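Local structure of putative glycoside hydrolase (Bacteroides thetaiotaomicron VPI-5482, 3HBZ) at residues Phe261-Asp273 with Phe284-Ile296. The protein is of unknown function but binds calcium and may act in carbohydrate metabolism, possibly as a glycoside hydrolase. Sequence-based numbering, arbitrary orientation. Where two conformers were deposited one is given.
Sequences FTSPNLVSIARID and FKLPFHMLSGKYI. With PEG (di(hydroxyethyl)ether), chain T; PEG (di(hydroxyethyl)ether), chain N.
The antiparallel beta hairpin of strands 266-271 and 281-290 is closed by main-chain bonds around I269 and H289, a hydrogen-bonded pair. H289 N reaches I269 O at 2.9 Å, almost straight at the hydrogen but from above the carbonyl plane, and I269 N returns to H289 O at 3.1 Å. Past the non-hydrogen-bonded pair S268 and M290, L291 N donates to V267 O, also at 2.9 Å. Toward the other end the strands part, and a water bridges them, accepting from R271 N and donating to P287 O.

A270 CB sits squarely over one face of the F288 ring, a CH-pi contact 3.8 Å from CB to the ring centroid. S268 OG meets the same ring at its edge, in plane, 3.4 Å from F288 CD2; chi1 of -175° swings this hydroxyl away from its own N. Along the hairpin, both methyls of L286 pack on the backbone of I272, and I272 CD1 crosses to F284 CB.

In strand 266-271, V267 and S268 form a classic beta bulge opposite M245 of strand 240-247, the neighbour on its other side. K294, the last residue of the type II turn that begins at L291, folds back through bends at chi2 and chi4 (-79° and 62°), bringing NZ to L266 O at 2.8 Å. K294 NZ also donates to O1 of a diethylene glycol at 2.8 Å, and more weakly to P264 O.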
# COMPACT_ATOMS: atom_id res chain seq x y z
N PHE A 261 -14.46 6.75 -0.41
CA PHE A 261 -15.73 6.75 0.33
C PHE A 261 -16.93 7.05 -0.55
O PHE A 261 -18.04 7.08 -0.06
CB PHE A 261 -15.69 7.78 1.49
CG PHE A 261 -14.64 7.49 2.52
CD1 PHE A 261 -14.64 6.28 3.20
CD2 PHE A 261 -13.64 8.42 2.81
CE1 PHE A 261 -13.69 6.00 4.18
CE2 PHE A 261 -12.68 8.16 3.76
CZ PHE A 261 -12.70 6.91 4.45
N THR A 262 -16.73 7.28 -1.83
CA THR A 262 -17.84 7.74 -2.67
C THR A 262 -18.06 6.89 -3.92
O THR A 262 -19.05 7.09 -4.57
CB THR A 262 -17.59 9.19 -3.13
OG1 THR A 262 -16.34 9.24 -3.83
CG2 THR A 262 -17.58 10.18 -1.92
N SER A 263 -17.15 6.00 -4.30
CA SER A 263 -17.35 5.22 -5.52
C SER A 263 -18.65 4.43 -5.51
O SER A 263 -18.94 3.78 -4.54
CB SER A 263 -16.22 4.22 -5.73
OG SER A 263 -16.53 3.36 -6.82
N PRO A 264 -19.41 4.46 -6.60
CA PRO A 264 -20.63 3.64 -6.61
C PRO A 264 -20.32 2.14 -6.54
O PRO A 264 -21.22 1.36 -6.29
CB PRO A 264 -21.31 3.97 -7.96
CG PRO A 264 -20.49 5.02 -8.61
CD PRO A 264 -19.24 5.30 -7.81
N ASN A 265 -19.07 1.75 -6.72
CA ASN A 265 -18.69 0.34 -6.58
C ASN A 265 -18.57 -0.12 -5.14
O ASN A 265 -18.45 -1.34 -4.89
CB ASN A 265 -17.38 0.04 -7.35
CG ASN A 265 -17.60 0.05 -8.85
OD1 ASN A 265 -18.22 0.98 -9.35
ND2 ASN A 265 -17.17 -1.00 -9.56
N LEU A 266 -18.57 0.83 -4.19
CA LEU A 266 -18.44 0.46 -2.74
C LEU A 266 -19.62 -0.38 -2.32
O LEU A 266 -20.75 -0.10 -2.74
CB LEU A 266 -18.38 1.72 -1.87
CG LEU A 266 -17.02 2.40 -1.87
CD1 LEU A 266 -17.13 3.83 -1.39
CD2 LEU A 266 -16.00 1.63 -0.98
N VAL A 267 -19.35 -1.43 -1.54
CA VAL A 267 -20.43 -2.19 -0.93
C VAL A 267 -20.46 -2.08 0.60
O VAL A 267 -21.53 -2.20 1.19
CB VAL A 267 -20.43 -3.69 -1.40
CG1 VAL A 267 -20.65 -3.74 -2.91
CG2 VAL A 267 -19.14 -4.40 -0.99
N SER A 268 -19.32 -1.76 1.22
CA SER A 268 -19.21 -1.76 2.67
C SER A 268 -18.08 -0.85 3.13
O SER A 268 -17.06 -0.68 2.44
CB SER A 268 -18.99 -3.20 3.16
OG SER A 268 -19.00 -3.25 4.56
N ILE A 269 -18.31 -0.19 4.27
CA ILE A 269 -17.32 0.67 4.90
C ILE A 269 -17.28 0.50 6.41
O ILE A 269 -18.33 0.49 7.04
CB ILE A 269 -17.62 2.12 4.63
CG1 ILE A 269 -17.72 2.36 3.13
CG2 ILE A 269 -16.49 2.99 5.24
CD1 ILE A 269 -18.09 3.84 2.72
N ALA A 270 -16.08 0.35 6.98
CA ALA A 270 -15.86 0.42 8.44
C ALA A 270 -14.98 1.66 8.70
O ALA A 270 -14.08 1.97 7.90
CB ALA A 270 -15.16 -0.83 8.92
N ARG A 271 -15.27 2.42 9.75
CA ARG A 271 -14.50 3.67 10.02
C ARG A 271 -14.61 4.10 11.47
O ARG A 271 -15.70 4.10 12.06
CB ARG A 271 -15.02 4.80 9.16
CG ARG A 271 -14.15 6.02 9.17
CD ARG A 271 -14.59 6.98 8.11
NE ARG A 271 -13.59 8.02 7.90
CZ ARG A 271 -13.81 9.18 7.31
NH1 ARG A 271 -15.00 9.50 6.83
NH2 ARG A 271 -12.80 10.03 7.16
N ILE A 272 -13.49 4.49 12.06
CA ILE A 272 -13.48 4.91 13.46
C ILE A 272 -14.31 6.21 13.57
O ILE A 272 -14.18 7.12 12.74
CB ILE A 272 -12.02 5.09 14.00
CG1 ILE A 272 -12.03 5.19 15.55
CG2 ILE A 272 -11.33 6.29 13.31
CD1 ILE A 272 -10.67 4.72 16.26
N ASP A 273 -15.14 6.27 14.61
CA ASP A 273 -15.92 7.48 14.90
C ASP A 273 -15.66 8.07 16.28
O ASP A 273 -16.27 9.08 16.61
CB ASP A 273 -17.44 7.21 14.74
CG ASP A 273 -17.98 6.21 15.78
OD1 ASP A 273 -17.20 5.62 16.58
OD2 ASP A 273 -19.21 6.01 15.82
N PHE A 284 -10.06 -0.60 19.34
CA PHE A 284 -11.11 -0.23 18.43
C PHE A 284 -11.70 -1.48 17.83
O PHE A 284 -11.02 -2.48 17.64
CB PHE A 284 -10.63 0.75 17.36
CG PHE A 284 -9.52 0.26 16.49
CD1 PHE A 284 -9.79 -0.43 15.31
CD2 PHE A 284 -8.21 0.56 16.79
CE1 PHE A 284 -8.76 -0.85 14.49
CE2 PHE A 284 -7.18 0.14 15.96
CZ PHE A 284 -7.46 -0.55 14.80
N LYS A 285 -12.99 -1.43 17.55
CA LYS A 285 -13.66 -2.55 16.89
C LYS A 285 -14.73 -2.00 15.99
O LYS A 285 -15.82 -1.72 16.43
CB LYS A 285 -14.22 -3.52 17.92
CG LYS A 285 -14.89 -4.76 17.31
CD LYS A 285 -15.32 -5.70 18.42
CE LYS A 285 -16.18 -6.82 17.88
NZ LYS A 285 -16.59 -7.78 18.95
N LEU A 286 -14.41 -1.88 14.72
CA LEU A 286 -15.19 -1.10 13.78
C LEU A 286 -16.06 -2.02 12.97
O LEU A 286 -15.55 -2.81 12.21
CB LEU A 286 -14.25 -0.34 12.86
CG LEU A 286 -13.15 0.43 13.59
CD1 LEU A 286 -12.25 1.08 12.53
CD2 LEU A 286 -13.72 1.44 14.62
N PRO A 287 -17.39 -1.91 13.11
CA PRO A 287 -18.22 -2.73 12.26
C PRO A 287 -18.23 -2.29 10.80
O PRO A 287 -18.24 -1.08 10.50
CB PRO A 287 -19.61 -2.60 12.88
CG PRO A 287 -19.60 -1.26 13.56
CD PRO A 287 -18.18 -0.99 13.95
N PHE A 288 -18.22 -3.27 9.90
CA PHE A 288 -18.46 -2.97 8.50
C PHE A 288 -19.96 -2.68 8.31
O PHE A 288 -20.80 -3.42 8.80
CB PHE A 288 -18.00 -4.13 7.60
CG PHE A 288 -16.51 -4.11 7.30
CD1 PHE A 288 -15.59 -4.57 8.23
CD2 PHE A 288 -16.04 -3.66 6.08
CE1 PHE A 288 -14.26 -4.58 7.96
CE2 PHE A 288 -14.69 -3.67 5.81
CZ PHE A 288 -13.81 -4.13 6.77
N HIS A 289 -20.26 -1.55 7.71
CA HIS A 289 -21.63 -1.21 7.37
C HIS A 289 -21.88 -1.63 5.91
O HIS A 289 -21.21 -1.12 5.05
CB HIS A 289 -21.80 0.30 7.41
CG HIS A 289 -21.80 0.91 8.77
ND1 HIS A 289 -22.84 1.68 9.24
CD2 HIS A 289 -20.84 0.94 9.73
CE1 HIS A 289 -22.55 2.11 10.45
NE2 HIS A 289 -21.35 1.67 10.78
N MSE A 290 -22.88 -2.47 5.60
CA MSE A 290 -23.21 -2.67 4.20
C MSE A 290 -24.09 -1.51 3.73
O MSE A 290 -25.13 -1.23 4.32
CB MSE A 290 -23.89 -3.99 3.95
CG MSE A 290 -23.92 -4.35 2.45
SE MSE A 290 -24.49 -6.12 2.18
CE MSE A 290 -26.30 -6.12 2.83
N LEU A 291 -23.66 -0.86 2.65
CA LEU A 291 -24.30 0.37 2.18
C LEU A 291 -25.66 0.16 1.57
O LEU A 291 -25.99 -0.94 1.07
CB LEU A 291 -23.40 1.07 1.15
CG LEU A 291 -21.99 1.38 1.66
CD1 LEU A 291 -21.20 2.10 0.56
CD2 LEU A 291 -22.01 2.22 2.95
N SER A 292 -26.46 1.22 1.64
CA SER A 292 -27.83 1.18 1.14
C SER A 292 -27.89 0.78 -0.35
O SER A 292 -27.11 1.24 -1.13
CB SER A 292 -28.46 2.55 1.32
OG SER A 292 -29.83 2.44 1.06
N GLY A 293 -28.80 -0.11 -0.70
CA GLY A 293 -28.95 -0.58 -2.08
C GLY A 293 -27.75 -1.36 -2.60
O GLY A 293 -27.63 -1.56 -3.80
N LYS A 294 -26.83 -1.78 -1.74
CA LYS A 294 -25.73 -2.62 -2.18
C LYS A 294 -25.89 -4.02 -1.57
O LYS A 294 -26.64 -4.21 -0.60
CB LYS A 294 -24.38 -2.00 -1.81
CG LYS A 294 -24.22 -0.51 -2.19
CD LYS A 294 -23.90 -0.23 -3.66
CE LYS A 294 -23.70 1.29 -3.95
NZ LYS A 294 -22.54 1.96 -3.22
N TYR A 295 -25.22 -5.01 -2.18
CA TYR A 295 -25.24 -6.40 -1.68
C TYR A 295 -23.98 -7.15 -2.10
O TYR A 295 -23.41 -6.87 -3.15
CB TYR A 295 -26.46 -7.15 -2.18
CG TYR A 295 -26.79 -8.37 -1.35
CD1 TYR A 295 -27.21 -8.24 -0.02
CD2 TYR A 295 -26.72 -9.66 -1.88
CE1 TYR A 295 -27.53 -9.34 0.75
CE2 TYR A 295 -27.04 -10.77 -1.12
CZ TYR A 295 -27.44 -10.60 0.20
OH TYR A 295 -27.77 -11.70 0.98
N ILE A 296 -23.53 -8.06 -1.25
CA ILE A 296 -22.39 -8.91 -1.54
C ILE A 296 -22.90 -10.19 -2.18
O ILE A 296 -23.56 -11.01 -1.56
CB ILE A 296 -21.54 -9.21 -0.27
CG1 ILE A 296 -21.00 -7.90 0.30
CG2 ILE A 296 -20.35 -10.12 -0.63
CD1 ILE A 296 -20.69 -7.88 1.87
C1 PEG T . -17.87 7.64 5.39
O1 PEG T . -17.95 7.89 6.82
C2 PEG T . -18.43 8.79 4.53
O2 PEG T . -19.26 8.28 3.47
C3 PEG T . -19.88 9.30 2.67
C1 PEG N . -21.97 5.81 -2.08
O1 PEG N . -21.64 4.57 -2.73
C2 PEG N . -21.21 6.01 -0.75
O2 PEG N . -22.10 6.45 0.30
C3 PEG N . -21.60 6.32 1.65
C4 PEG N . -22.55 6.99 2.65
O HOH W 1 -17.44 1.42 11.39